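Local coordinates for protein putative metallopeptidase (Corynebacterium diphtheriae, PDB 3QOC) that is probably a metal-dependent aminopeptidase of the creatinase/prolidase type, of which this chain is the N-terminal domain and not the metallopeptidase domain, at residues A[48-53]-A[58-63]; A[12-17]-A[75-80]; A[113-118]-A[122-127]. One frame throughout, in Å; residues are numbered along the deposited sequence.

Interaction 1 (A[48-53]-A[58-63]); sequences AALIIN and ARISTD
A49 to I52 pair with A58 to S61 as an antiparallel beta hairpin, the strand axes 4.8 Å apart and running at 174° to each other, with A49/S61 and I51/R59 as the hydrogen-bonded pairs and L50/I60 and I52/A58 as the non-hydrogen-bonded ones. The straightest bond runs from I51 N to R59 O (2.9 Å, 176° at the hydrogen).

L50, I52, A58 and I60 share one face of the sheet. I52 CG1 stands beside the backbone N (chi1 -57°), and its CD1 reaches A58 CB at 3.6 Å. L50 CD1 leans across toward the partner strand, 3.9 Å from I60 CB and 3.4 Å from R59 O. On the other face, I51 CG2 packs on R59 CB at 3.5 Å. The R59 chain then runs out, extended, to a salt bridge with D92. S61 OG bonds to L80 O.

Both strands are inside the sheet: strand 28-31 pairs with 49-53, and strand 78-81 with 58-62. Helices 9-19 and 34-41 cover the face of L50, I52 and I60. Helix 85-91 covers the face of A49 and S61. The hairpin is thus a central, buried part of the creatinase/prolidase N-terminal domain.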
loop_
_atom_site.group_PDB
_atom_site.type_symbol
_atom_site.label_atom_id
_atom_site.label_comp_id
_atom_site.label_asym_id
_atom_site.label_seq_id
_atom_site.Cartn_x
_atom_site.Cartn_y
_atom_site.Cartn_z
ATOM N N ALA A 48 -8.683 -4.270 1.703
ATOM C CA ALA A 48 -7.748 -3.662 0.766
ATOM C C ALA A 48 -6.350 -3.755 1.315
ATOM O O ALA A 48 -6.151 -3.916 2.545
ATOM C CB ALA A 48 -8.122 -2.158 0.444
ATOM N N ALA A 49 -5.401 -3.566 0.404
ATOM C CA ALA A 49 -3.977 -3.274 0.769
ATOM C C ALA A 49 -3.467 -2.331 -0.270
ATOM O O ALA A 49 -4.021 -2.269 -1.368
ATOM C CB ALA A 49 -3.139 -4.549 0.818
ATOM N N LEU A 50 -2.456 -1.549 0.066
ATOM C CA LEU A 50 -2.049 -0.386 -0.739
ATOM C C LEU A 50 -0.530 -0.227 -0.623
ATOM O O LEU A 50 -0.009 -0.223 0.471
ATOM C CB LEU A 50 -2.685 0.920 -0.236
ATOM C CG LEU A 50 -2.206 2.241 -0.883
ATOM C CD1 LEU A 50 -2.514 2.208 -2.365
ATOM C CD2 LEU A 50 -2.835 3.516 -0.290
ATOM N N ILE A 51 0.164 -0.155 -1.743
ATOM C CA ILE A 51 1.610 0.008 -1.728
ATOM C C ILE A 51 1.890 1.372 -2.305
ATOM O O ILE A 51 1.411 1.678 -3.362
ATOM C CB ILE A 51 2.283 -1.060 -2.537
ATOM C CG1 ILE A 51 3.813 -0.910 -2.390
ATOM C CG2 ILE A 51 1.886 -0.989 -3.964
ATOM C CD1 ILE A 51 4.409 -2.114 -1.526
ATOM N N ILE A 52 2.605 2.216 -1.563
ATOM C CA ILE A 52 3.072 3.527 -2.033
ATOM C C ILE A 52 4.622 3.524 -2.191
ATOM O O ILE A 52 5.297 3.322 -1.204
ATOM C CB ILE A 52 2.738 4.670 -1.022
ATOM C CG1 ILE A 52 1.233 4.800 -0.695
ATOM C CG2 ILE A 52 3.244 6.033 -1.565
ATOM C CD1 ILE A 52 0.457 4.845 -1.907
ATOM N N ASN A 53 5.143 3.767 -3.398
ATOM C CA ASN A 53 6.567 3.700 -3.682
ATOM C C ASN A 53 7.246 5.106 -3.527
ATOM O O ASN A 53 6.581 6.154 -3.641
ATOM C CB ASN A 53 6.777 3.241 -5.121
ATOM C CG ASN A 53 6.231 1.851 -5.382
ATOM O OD1 ASN A 53 6.588 0.901 -4.673
ATOM N ND2 ASN A 53 5.345 1.721 -6.372
ATOM N N ALA A 58 2.028 3.923 -7.208
ATOM C CA ALA A 58 1.200 3.239 -6.218
ATOM C C ALA A 58 0.430 2.092 -6.848
ATOM O O ALA A 58 0.214 2.093 -8.005
ATOM C CB ALA A 58 0.244 4.189 -5.478
ATOM N N ARG A 59 0.033 1.113 -6.048
ATOM C CA ARG A 59 -0.808 0.024 -6.526
ATOM C C ARG A 59 -1.709 -0.398 -5.374
ATOM O O ARG A 59 -1.301 -0.389 -4.230
ATOM C CB ARG A 59 0.087 -1.129 -6.949
ATOM C CG ARG A 59 -0.626 -2.114 -7.853
ATOM C CD ARG A 59 0.349 -3.205 -8.316
ATOM N NE ARG A 59 -0.249 -4.112 -9.282
ATOM C CZ ARG A 59 0.172 -5.349 -9.524
ATOM N NH1 ARG A 59 1.198 -5.849 -8.837
ATOM N NH2 ARG A 59 -0.411 -6.079 -10.476
ATOM N N ILE A 60 -2.944 -0.738 -5.681
ATOM C CA ILE A 60 -3.932 -0.981 -4.690
ATOM C C ILE A 60 -4.560 -2.342 -4.959
ATOM O O ILE A 60 -4.601 -2.836 -6.088
ATOM C CB ILE A 60 -4.951 0.143 -4.650
ATOM C CG1 ILE A 60 -5.759 0.029 -3.367
ATOM C CG2 ILE A 60 -5.859 0.133 -5.906
ATOM C CD1 ILE A 60 -6.641 1.347 -3.088
ATOM N N SER A 61 -4.934 -3.038 -3.902
ATOM C CA SER A 61 -5.504 -4.356 -4.133
ATOM C C SER A 61 -6.787 -4.561 -3.337
ATOM O O SER A 61 -6.905 -4.084 -2.250
ATOM C CB SER A 61 -4.471 -5.407 -3.709
ATOM O OG SER A 61 -5.053 -6.683 -3.822
ATOM N N THR A 62 -7.719 -5.336 -3.882
ATOM C CA THR A 62 -8.955 -5.622 -3.164
ATOM C C THR A 62 -9.561 -6.921 -3.741
ATOM O O THR A 62 -9.048 -7.449 -4.754
ATOM C CB THR A 62 -9.928 -4.476 -3.229
ATOM O OG1 THR A 62 -10.974 -4.709 -2.276
ATOM C CG2 THR A 62 -10.556 -4.349 -4.618
ATOM N N ASP A 63 -10.581 -7.459 -3.073
ATOM C CA ASP A 63 -11.256 -8.674 -3.550
ATOM C C ASP A 63 -12.282 -8.397 -4.642
ATOM O O ASP A 63 -12.568 -7.244 -5.011
ATOM C CB ASP A 63 -11.893 -9.428 -2.361
ATOM C CG ASP A 63 -12.922 -8.614 -1.668
ATOM O OD1 ASP A 63 -14.018 -8.485 -2.255
ATOM O OD2 ASP A 63 -12.633 -8.051 -0.568
#

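Interaction 2 (A[12-17]-A[75-80]); sequences QRRRAL and PDIESL. With SO4 (sulfate ion), chain F.
A salt bridge between R14 and D76, with I77 packed against the same guanidinium, ties helix 9-19 to the turn that leads into strand 78-81. The backbones stay well apart, with R14 and I77 CA atoms 11.1 Å from each other. The R14 and I77 side chains reach into that gap from opposite directions. The R14 chain is bent at chi3 (-63°), which turns the guanidinium toward the turn. R14 NH2 donates to D76 OD2 at 2.9 Å. The carboxylate oxygen lies near the guanidinium plane, at its edge. The nitrogen approaches D76 OD2 from above the carboxylate plane, and the two planes are 85° apart. The bridge rests on one hydrogen bond, not on a side-by-side pair of them.

I77 CD1 sits over the centre of one guanidinium face, 3.7 Å from R14 NE. In this creatinase/prolidase N-terminal domain, helix 9-19 lies against one face of the mixed sheet, and strand 78-81 is an outermost strand of it. R14 also touches I52, and I77 touches L50, A58 and I60, so the arginine lies against the apolar layer on that face.

Water 1 accepts from R14 NH1 at 2.9 Å and lies 2.8 Å from D76 OD1, to which it can donate. R14 NH1 also bonds to L40 O of helix 34-41. Bonds from both NH groups would hold the guanidinium flat against I77. On the same helix R13 points another way. R13 NH2 donates to O1 of a sulfate at 3.0 Å, an ion probably from the crystallisation liquor, which R9 and R38 also bind.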
loop_
_atom_site.group_PDB
_atom_site.type_symbol
_atom_site.label_atom_id
_atom_site.label_comp_id
_atom_site.label_asym_id
_atom_site.label_seq_id
_atom_site.Cartn_x
_atom_site.Cartn_y
_atom_site.Cartn_z
ATOM N N GLN A 12 -2.143 14.290 -2.966
ATOM C CA GLN A 12 -1.297 15.050 -1.995
ATOM C C GLN A 12 -0.854 14.282 -0.737
ATOM O O GLN A 12 0.263 14.418 -0.245
ATOM C CB GLN A 12 -1.968 16.413 -1.629
ATOM C CG GLN A 12 -2.128 17.366 -2.901
ATOM C CD GLN A 12 -2.882 18.687 -2.627
ATOM O OE1 GLN A 12 -3.774 18.761 -1.772
ATOM N NE2 GLN A 12 -2.536 19.722 -3.390
ATOM N N ARG A 13 -1.738 13.447 -0.199
ATOM C CA ARG A 13 -1.394 12.674 0.970
ATOM C C ARG A 13 -0.379 11.600 0.609
ATOM O O ARG A 13 0.454 11.235 1.395
ATOM C CB ARG A 13 -2.703 12.038 1.480
ATOM C CG ARG A 13 -3.548 13.118 2.192
ATOM C CD ARG A 13 -5.018 12.737 2.182
ATOM N NE ARG A 13 -5.848 13.722 2.879
ATOM C CZ ARG A 13 -7.113 13.536 3.174
ATOM N NH1 ARG A 13 -7.720 12.378 2.889
ATOM N NH2 ARG A 13 -7.776 14.488 3.797
ATOM N N ARG A 14 -0.554 11.021 -0.552
ATOM C CA ARG A 14 0.389 9.998 -1.040
ATOM C C ARG A 14 1.750 10.611 -1.234
ATOM O O ARG A 14 2.719 10.058 -0.740
ATOM C CB ARG A 14 -0.107 9.333 -2.319
ATOM C CG ARG A 14 -1.360 8.482 -2.055
ATOM C CD ARG A 14 -1.651 7.489 -3.138
ATOM N NE ARG A 14 -1.957 8.030 -4.437
ATOM C CZ ARG A 14 -3.135 8.567 -4.797
ATOM N NH1 ARG A 14 -4.164 8.671 -3.961
ATOM N NH2 ARG A 14 -3.291 8.967 -6.013
ATOM N N ARG A 15 1.805 11.773 -1.914
ATOM C CA ARG A 15 3.035 12.525 -2.127
ATOM C C ARG A 15 3.721 12.811 -0.761
ATOM O O ARG A 15 4.866 12.477 -0.610
ATOM C CB ARG A 15 2.761 13.809 -2.960
ATOM C CG ARG A 15 3.926 14.782 -2.922
ATOM C CD ARG A 15 4.143 15.748 -4.158
ATOM N NE ARG A 15 3.130 15.659 -5.219
ATOM C CZ ARG A 15 2.009 16.386 -5.291
ATOM N NH1 ARG A 15 1.708 17.305 -4.357
ATOM N NH2 ARG A 15 1.171 16.188 -6.312
ATOM N N ALA A 16 2.983 13.275 0.261
ATOM C CA ALA A 16 3.605 13.505 1.558
ATOM C C ALA A 16 4.177 12.202 2.181
ATOM O O ALA A 16 5.260 12.225 2.723
ATOM C CB ALA A 16 2.601 14.161 2.547
ATOM N N LEU A 17 3.464 11.072 2.075
ATOM C CA LEU A 17 3.970 9.807 2.584
ATOM C C LEU A 17 5.209 9.393 1.794
ATOM O O LEU A 17 6.179 8.928 2.377
ATOM C CB LEU A 17 2.897 8.716 2.515
ATOM C CG LEU A 17 3.279 7.292 2.972
ATOM C CD1 LEU A 17 3.861 7.374 4.383
ATOM C CD2 LEU A 17 2.025 6.357 2.974
ATOM N N PRO A 75 -9.722 6.149 -9.215
ATOM C CA PRO A 75 -9.499 5.966 -10.644
ATOM C C PRO A 75 -8.045 6.212 -11.050
ATOM O O PRO A 75 -7.699 5.856 -12.159
ATOM C CB PRO A 75 -10.504 6.939 -11.314
ATOM C CG PRO A 75 -10.732 8.061 -10.233
ATOM C CD PRO A 75 -10.576 7.292 -8.905
ATOM N N ASP A 76 -7.206 6.657 -10.107
ATOM C CA ASP A 76 -5.817 7.033 -10.329
ATOM C C ASP A 76 -4.760 6.014 -9.831
ATOM O O ASP A 76 -3.523 6.258 -9.978
ATOM C CB ASP A 76 -5.540 8.467 -9.749
ATOM C CG ASP A 76 -5.956 8.607 -8.265
ATOM O OD1 ASP A 76 -6.658 7.677 -7.756
ATOM O OD2 ASP A 76 -5.596 9.648 -7.595
ATOM N N ILE A 77 -5.183 4.831 -9.328
ATOM C CA ILE A 77 -4.208 3.811 -8.961
ATOM C C ILE A 77 -4.628 2.498 -9.594
ATOM O O ILE A 77 -5.784 2.115 -9.527
ATOM C CB ILE A 77 -4.089 3.674 -7.413
ATOM C CG1 ILE A 77 -3.968 5.021 -6.732
ATOM C CG2 ILE A 77 -2.918 2.686 -6.968
ATOM C CD1 ILE A 77 -3.836 4.941 -5.154
ATOM N N GLU A 78 -3.694 1.821 -10.265
ATOM C CA GLU A 78 -3.912 0.486 -10.866
ATOM C C GLU A 78 -4.219 -0.512 -9.747
ATOM O O GLU A 78 -3.632 -0.458 -8.652
ATOM C CB GLU A 78 -2.628 0.087 -11.633
ATOM C CG GLU A 78 -2.565 -1.297 -12.181
ATOM C CD GLU A 78 -1.145 -1.607 -12.715
ATOM O OE1 GLU A 78 -0.992 -1.637 -13.963
ATOM O OE2 GLU A 78 -0.193 -1.746 -11.877
ATOM N N SER A 79 -5.192 -1.369 -10.001
ATOM C CA SER A 79 -5.742 -2.273 -9.020
ATOM C C SER A 79 -5.383 -3.692 -9.393
ATOM O O SER A 79 -5.157 -4.006 -10.548
ATOM C CB SER A 79 -7.284 -2.139 -8.931
ATOM O OG SER A 79 -7.973 -2.621 -10.105
ATOM N N LEU A 80 -5.305 -4.527 -8.368
ATOM C CA LEU A 80 -5.021 -5.963 -8.514
ATOM C C LEU A 80 -6.093 -6.652 -7.701
ATOM O O LEU A 80 -6.235 -6.398 -6.496
ATOM C CB LEU A 80 -3.702 -6.319 -7.840
ATOM C CG LEU A 80 -3.350 -7.796 -7.657
ATOM C CD1 LEU A 80 -3.178 -8.457 -9.035
ATOM C CD2 LEU A 80 -2.007 -7.939 -6.947
HETATM S S SO4 F . -11.440 13.174 3.979
HETATM O O1 SO4 F . -10.751 14.434 4.050
HETATM O O2 SO4 F . -11.005 12.643 5.238
HETATM O O3 SO4 F . -12.874 13.365 3.902
HETATM O O4 SO4 F . -11.070 12.497 2.744
HETATM O O HOH W 1 -6.806 8.514 -5.112
HETATM O O HOH W 2 -1.150 8.025 -8.454
#

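Interaction 3 (A[113-118]-A[122-127]); sequences ELRKSA and VELIPV
L124 is the main bump of this contact, and it fills a hollow formed by L114 and R115 of helix 108-117 and A118 just after it. The helix and strand 122-127 belong to a beta-alpha-beta unit that starts with strand 97-102. The chain leaves the helix, turns within three residues and enters the strand, so this is packing between the end of the crossover helix and the start of the strand after it.

The L124 side chain stands up from the strand toward the helix, its CG beside the backbone N (chi1 -81°). Its two methyls then part. CD2 goes into the helix surface, where it lies 3.5 Å from R115 CG and 4.0 Å from L114 CB. CD1 points to the helix end and meets A118 CB at 4.0 Å. The hollow is thus walled by the base of the arginine chain on one side and the alanine methyl on another.

A118 is the bump in the return direction. Its CB comes down on the first residue of the strand, 4.4 Å from V122 CB and 3.9 Å from V122 O. V122, L124 and L114 also touch L90 of helix 85-91, so that leucine adds to the apolar layer between the two helices and the sheet. L114 reaches on to L30 and L106, and L124 to F101 of the neighbouring strand.

R115 lies at the exposed margin. Its chain runs alongside L124 with the two side chains pointing opposite ways, and the chain, bent at chi3, brings NH2 beside L124. R115 NH2 ends 3.7 Å from L124 O, which lies at the edge of the guanidinium, near its plane.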
loop_
_atom_site.group_PDB
_atom_site.type_symbol
_atom_site.label_atom_id
_atom_site.label_comp_id
_atom_site.label_asym_id
_atom_site.label_seq_id
_atom_site.Cartn_x
_atom_site.Cartn_y
_atom_site.Cartn_z
ATOM N N GLU A 113 2.672 -14.394 7.602
ATOM C CA GLU A 113 2.098 -14.744 6.290
ATOM C C GLU A 113 2.672 -13.902 5.120
ATOM O O GLU A 113 3.036 -14.459 4.145
ATOM C CB GLU A 113 0.552 -14.697 6.288
ATOM N N LEU A 114 2.763 -12.583 5.279
ATOM C CA LEU A 114 3.450 -11.673 4.387
ATOM C C LEU A 114 4.855 -12.047 4.079
ATOM O O LEU A 114 5.285 -11.963 2.944
ATOM C CB LEU A 114 3.577 -10.262 4.989
ATOM C CG LEU A 114 2.487 -9.342 4.573
ATOM C CD1 LEU A 114 2.816 -7.968 5.130
ATOM C CD2 LEU A 114 2.339 -9.397 2.974
ATOM N N ARG A 115 5.618 -12.340 5.101
ATOM C CA ARG A 115 6.996 -12.709 4.840
ATOM C C ARG A 115 7.144 -13.886 3.904
ATOM O O ARG A 115 8.107 -13.929 3.139
ATOM C CB ARG A 115 7.772 -12.915 6.107
ATOM C CG ARG A 115 7.947 -11.613 6.853
ATOM C CD ARG A 115 9.047 -11.747 7.819
ATOM N NE ARG A 115 8.809 -11.104 9.093
ATOM C CZ ARG A 115 9.362 -9.956 9.500
ATOM N NH1 ARG A 115 9.074 -9.511 10.729
ATOM N NH2 ARG A 115 10.174 -9.249 8.715
ATOM N N LYS A 116 6.173 -14.778 3.876
ATOM C CA LYS A 116 6.276 -15.923 3.020
ATOM C C LYS A 116 6.220 -15.538 1.548
ATOM O O LYS A 116 6.775 -16.241 0.696
ATOM C CB LYS A 116 5.130 -16.903 3.346
ATOM C CG LYS A 116 5.223 -17.479 4.777
ATOM C CD LYS A 116 4.245 -18.611 4.943
ATOM C CE LYS A 116 4.426 -19.271 6.287
ATOM N NZ LYS A 116 4.443 -18.233 7.368
ATOM N N SER A 117 5.487 -14.465 1.256
ATOM C CA SER A 117 5.234 -14.016 -0.107
ATOM C C SER A 117 6.297 -13.078 -0.641
ATOM O O SER A 117 6.363 -12.886 -1.836
ATOM C CB SER A 117 3.905 -13.274 -0.217
ATOM O OG SER A 117 2.806 -14.129 0.048
ATOM N N ALA A 118 7.100 -12.491 0.236
ATOM C CA ALA A 118 8.217 -11.634 -0.176
ATOM C C ALA A 118 9.284 -12.300 -1.060
ATOM O O ALA A 118 9.783 -13.362 -0.741
ATOM C CB ALA A 118 8.918 -11.059 1.089
ATOM N N VAL A 122 13.525 -8.840 -1.409
ATOM C CA VAL A 122 12.585 -7.878 -0.798
ATOM C C VAL A 122 12.612 -8.002 0.699
ATOM O O VAL A 122 12.219 -8.995 1.227
ATOM C CB VAL A 122 11.149 -8.116 -1.286
ATOM C CG1 VAL A 122 10.125 -7.071 -0.683
ATOM C CG2 VAL A 122 11.077 -8.069 -2.872
ATOM N N GLU A 123 13.033 -6.971 1.403
ATOM C CA GLU A 123 13.067 -6.998 2.842
ATOM C C GLU A 123 11.881 -6.207 3.440
ATOM O O GLU A 123 11.657 -5.066 3.045
ATOM C CB GLU A 123 14.399 -6.399 3.260
ATOM C CG GLU A 123 14.674 -6.414 4.760
ATOM C CD GLU A 123 16.091 -5.947 5.178
ATOM O OE1 GLU A 123 16.874 -5.353 4.348
ATOM O OE2 GLU A 123 16.403 -6.225 6.363
ATOM N N LEU A 124 11.131 -6.820 4.369
ATOM C CA LEU A 124 10.071 -6.148 5.133
ATOM C C LEU A 124 10.625 -5.461 6.334
ATOM O O LEU A 124 11.345 -6.080 7.091
ATOM C CB LEU A 124 9.018 -7.146 5.599
ATOM C CG LEU A 124 7.978 -7.510 4.509
ATOM C CD1 LEU A 124 8.484 -7.608 3.116
ATOM C CD2 LEU A 124 7.307 -8.849 4.853
ATOM N N ILE A 125 10.286 -4.185 6.522
ATOM C CA ILE A 125 10.801 -3.358 7.583
ATOM C C ILE A 125 9.678 -2.839 8.509
ATOM O O ILE A 125 8.783 -2.110 8.048
ATOM C CB ILE A 125 11.452 -2.071 6.980
ATOM C CG1 ILE A 125 12.529 -2.407 5.909
ATOM C CG2 ILE A 125 12.022 -1.208 8.070
ATOM C CD1 ILE A 125 13.631 -3.295 6.455
ATOM N N PRO A 126 9.757 -3.132 9.814
ATOM C CA PRO A 126 8.740 -2.628 10.744
ATOM C C PRO A 126 8.793 -1.134 10.909
ATOM O O PRO A 126 9.798 -0.601 11.345
ATOM C CB PRO A 126 9.083 -3.326 12.086
ATOM C CG PRO A 126 10.562 -3.746 11.943
ATOM C CD PRO A 126 10.732 -4.051 10.467
ATOM N N VAL A 127 7.718 -0.448 10.578
ATOM C CA VAL A 127 7.657 0.988 10.741
ATOM C C VAL A 127 6.557 1.245 11.733
ATOM O O VAL A 127 5.460 0.724 11.564
ATOM C CB VAL A 127 7.311 1.646 9.398
ATOM C CG1 VAL A 127 7.149 3.140 9.540
ATOM C CG2 VAL A 127 8.357 1.269 8.345
#

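How the interactions relate
Interactions 1, 2 and 3 all reach one mixed sheet. Interaction 1 is nested inside the loop that interaction 2 closes, and the two touch with centres about 8 Å apart. Strands 58-62 and 78-81 are neighbours: I60 O to L80 N is 2.9 Å, a probable hydrogen bond, and I77 CG2 packs 3.4 Å from R59 CA. Interaction 3 follows later in the chain, at the other edge strand. Its centre lies about 15 Å from that of interaction 1 and about 21 Å from that of interaction 2, across the middle of the domain, and it touches neither. The sulfate beside R13 probably comes from the crystallisation liquor.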